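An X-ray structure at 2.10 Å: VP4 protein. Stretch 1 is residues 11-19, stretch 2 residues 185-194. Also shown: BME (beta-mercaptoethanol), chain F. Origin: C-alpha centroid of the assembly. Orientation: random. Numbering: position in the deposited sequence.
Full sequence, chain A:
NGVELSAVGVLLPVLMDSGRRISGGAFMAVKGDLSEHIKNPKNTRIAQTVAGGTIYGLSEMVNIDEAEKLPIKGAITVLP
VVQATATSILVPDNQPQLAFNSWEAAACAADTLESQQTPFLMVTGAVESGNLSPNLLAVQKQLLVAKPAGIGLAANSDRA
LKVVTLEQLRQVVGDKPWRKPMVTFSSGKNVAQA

Stretch 1 (11-19) LLPVLMDSG
Stretch 2, residues 185-194: FSSGKNVAQA

From Leu-11 through Asp-17 the chain is extended; antiparallel to it, residues 192-193 form a strand. Register is fixed by Leu-15 (phi/psi -117/146) opposite Gln-193 (-97/110; CA to CA 5.2 Å), both extended and joined by two nearly linear hydrogen bonds: Leu-15 N to Gln-193 O, 3.1 Å at 167°, and Gln-193 N to Leu-15 O, 2.8 Å at 170°.

Of the 590 Å² buried, selenomethionine Met-16 contributes most, 98 Å². Its m, t, m side chain (chi -73°, 155°, -62°) is long enough to follow the loop: CG lies 3.4 Å from Val-191 O, and SE 3.7 Å from Gly-188 N. An ideal CB on Gly-188 would come 2.8 Å from that SE, so glycine leaves room.

Asn-190 (70 Å²; chi1 -29°, between wells; chi2 82°) points its CB toward stretch 1, 3.3 Å from Asp-17 O, and packs ND2 3.4 Å from Ser-18 CB.

Gln-193 (67 Å²; chi1 m, chi2 t, chi3 25°) shares its sheet face with Leu-15. A water accepts from Gln-193 NE2 (3.0 Å) and Asp-17 N (2.7 Å) and donates to Val-191 O (2.7 Å); Asp-17 N and Val-191 O, 4.3 Å apart, are too far to bond directly.

Small apolar groups pack beside Met-16: Val-14 (chi1 m) sets CG2 3.8 Å from Ala-192 CB and CG1 3.9 Å from Ala-194 CB.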

# COMPACT_ATOMS: atom_id res chain seq x y z
N LEU A 11 4.73 -1.71 -0.95
CA LEU A 11 3.96 -1.12 -2.01
C LEU A 11 2.56 -1.78 -2.12
O LEU A 11 2.42 -2.96 -1.90
CB LEU A 11 4.68 -1.35 -3.34
CG LEU A 11 5.84 -0.34 -3.53
CD1 LEU A 11 6.64 -0.79 -4.71
CD2 LEU A 11 5.29 1.05 -3.73
N LEU A 12 1.57 -1.01 -2.50
CA LEU A 12 0.24 -1.58 -2.73
C LEU A 12 -0.36 -0.90 -3.97
O LEU A 12 -0.26 0.31 -4.14
CB LEU A 12 -0.69 -1.41 -1.48
CG LEU A 12 -0.96 0.05 -1.09
CD1 LEU A 12 -2.45 0.35 -1.29
CD2 LEU A 12 -0.58 0.37 0.41
N PRO A 13 -1.01 -1.68 -4.82
CA PRO A 13 -1.66 -1.12 -6.01
C PRO A 13 -3.00 -0.45 -5.70
O PRO A 13 -3.71 -0.88 -4.79
CB PRO A 13 -1.85 -2.36 -6.93
CG PRO A 13 -2.09 -3.47 -5.98
CD PRO A 13 -1.16 -3.16 -4.76
N VAL A 14 -3.33 0.62 -6.42
CA VAL A 14 -4.64 1.24 -6.34
C VAL A 14 -5.19 1.44 -7.73
O VAL A 14 -4.45 1.53 -8.70
CB VAL A 14 -4.63 2.63 -5.58
CG1 VAL A 14 -4.16 2.41 -4.19
CG2 VAL A 14 -3.73 3.71 -6.37
N LEU A 15 -6.51 1.53 -7.82
CA LEU A 15 -7.20 1.82 -9.07
C LEU A 15 -7.97 3.13 -8.97
O LEU A 15 -8.45 3.44 -7.90
CB LEU A 15 -8.19 0.69 -9.38
CG LEU A 15 -7.58 -0.71 -9.51
CD1 LEU A 15 -8.77 -1.66 -9.81
CD2 LEU A 15 -6.56 -0.79 -10.62
N MSE A 16 -8.07 3.88 -10.07
CA MSE A 16 -8.68 5.20 -10.12
C MSE A 16 -9.61 5.26 -11.28
O MSE A 16 -9.26 4.81 -12.39
CB MSE A 16 -7.65 6.33 -10.25
CG MSE A 16 -6.90 6.53 -8.94
SE MSE A 16 -5.10 7.35 -9.00
CE MSE A 16 -4.22 5.96 -10.10
N ASP A 17 -10.79 5.82 -11.03
CA ASP A 17 -11.79 6.04 -12.07
C ASP A 17 -11.83 7.52 -12.51
O ASP A 17 -12.12 8.41 -11.71
CB ASP A 17 -13.15 5.64 -11.52
CG ASP A 17 -14.07 5.16 -12.57
OD1 ASP A 17 -14.13 5.78 -13.69
OD2 ASP A 17 -14.75 4.14 -12.29
N SER A 18 -11.54 7.77 -13.78
CA SER A 18 -11.72 9.09 -14.41
C SER A 18 -12.87 8.96 -15.37
O SER A 18 -12.70 9.11 -16.60
CB SER A 18 -10.48 9.52 -15.20
OG SER A 18 -10.54 8.99 -16.52
N GLY A 19 -14.04 8.66 -14.81
CA GLY A 19 -15.26 8.40 -15.59
C GLY A 19 -15.17 7.69 -16.94
O GLY A 19 -16.17 7.07 -17.37
N PHE A 185 5.08 4.59 -11.45
CA PHE A 185 3.62 4.43 -11.53
C PHE A 185 3.02 5.72 -12.02
O PHE A 185 3.66 6.77 -11.86
CB PHE A 185 3.05 4.10 -10.17
CG PHE A 185 3.67 2.92 -9.54
CD1 PHE A 185 3.24 1.61 -9.90
CD2 PHE A 185 4.68 3.08 -8.60
CE1 PHE A 185 3.85 0.46 -9.31
CE2 PHE A 185 5.27 1.93 -7.98
CZ PHE A 185 4.85 0.63 -8.36
N SER A 186 1.81 5.67 -12.62
CA SER A 186 1.05 6.85 -13.01
C SER A 186 0.43 7.48 -11.75
O SER A 186 0.16 6.78 -10.74
CB SER A 186 -0.13 6.49 -13.95
OG SER A 186 0.33 6.37 -15.29
N SER A 187 0.18 8.77 -11.81
CA SER A 187 -0.56 9.40 -10.73
C SER A 187 -1.96 9.80 -11.20
O SER A 187 -2.23 9.87 -12.39
CB SER A 187 0.19 10.60 -10.18
OG SER A 187 0.64 11.44 -11.24
N GLY A 188 -2.86 10.04 -10.25
CA GLY A 188 -4.16 10.58 -10.59
C GLY A 188 -4.64 11.53 -9.52
O GLY A 188 -4.10 11.59 -8.40
N LYS A 189 -5.68 12.27 -9.84
CA LYS A 189 -6.26 13.13 -8.84
C LYS A 189 -7.61 12.52 -8.40
O LYS A 189 -8.32 13.08 -7.53
CB LYS A 189 -6.41 14.54 -9.41
CG LYS A 189 -6.59 15.63 -8.38
CD LYS A 189 -6.38 17.00 -9.02
CE LYS A 189 -7.37 18.00 -8.47
NZ LYS A 189 -7.16 19.34 -9.10
N ASN A 190 -7.97 11.38 -9.01
CA ASN A 190 -9.31 10.80 -8.84
C ASN A 190 -9.20 9.94 -7.60
O ASN A 190 -8.12 9.48 -7.34
CB ASN A 190 -9.67 9.92 -10.07
CG ASN A 190 -8.98 10.39 -11.41
OD1 ASN A 190 -7.77 10.08 -11.71
ND2 ASN A 190 -9.78 11.06 -12.24
N VAL A 191 -10.27 9.69 -6.88
CA VAL A 191 -10.21 8.73 -5.74
C VAL A 191 -9.39 7.43 -5.97
O VAL A 191 -9.62 6.70 -6.94
CB VAL A 191 -11.66 8.38 -5.26
CG1 VAL A 191 -11.64 7.27 -4.18
CG2 VAL A 191 -12.45 9.72 -4.84
N ALA A 192 -8.44 7.11 -5.07
CA ALA A 192 -7.66 5.88 -5.21
C ALA A 192 -8.29 4.80 -4.40
O ALA A 192 -8.42 4.92 -3.18
CB ALA A 192 -6.17 6.07 -4.75
N GLN A 193 -8.69 3.73 -5.09
CA GLN A 193 -9.37 2.58 -4.46
C GLN A 193 -8.35 1.49 -4.20
O GLN A 193 -7.86 0.83 -5.14
CB GLN A 193 -10.54 2.05 -5.36
CG GLN A 193 -11.35 3.22 -5.97
CD GLN A 193 -12.48 2.79 -6.91
OE1 GLN A 193 -13.03 1.68 -6.81
NE2 GLN A 193 -12.86 3.69 -7.81
N ALA A 194 -8.07 1.30 -2.91
CA ALA A 194 -7.06 0.35 -2.41
C ALA A 194 -7.81 -0.86 -1.87
O ALA A 194 -9.01 -0.80 -1.64
CB ALA A 194 -6.30 1.00 -1.22
C1 BME F . -0.34 8.68 -7.00
C2 BME F . -0.77 7.22 -7.23
O1 BME F . -1.08 9.68 -7.74
S2 BME F . 0.60 6.32 -8.12
O HOH W 1 -11.67 6.37 -8.59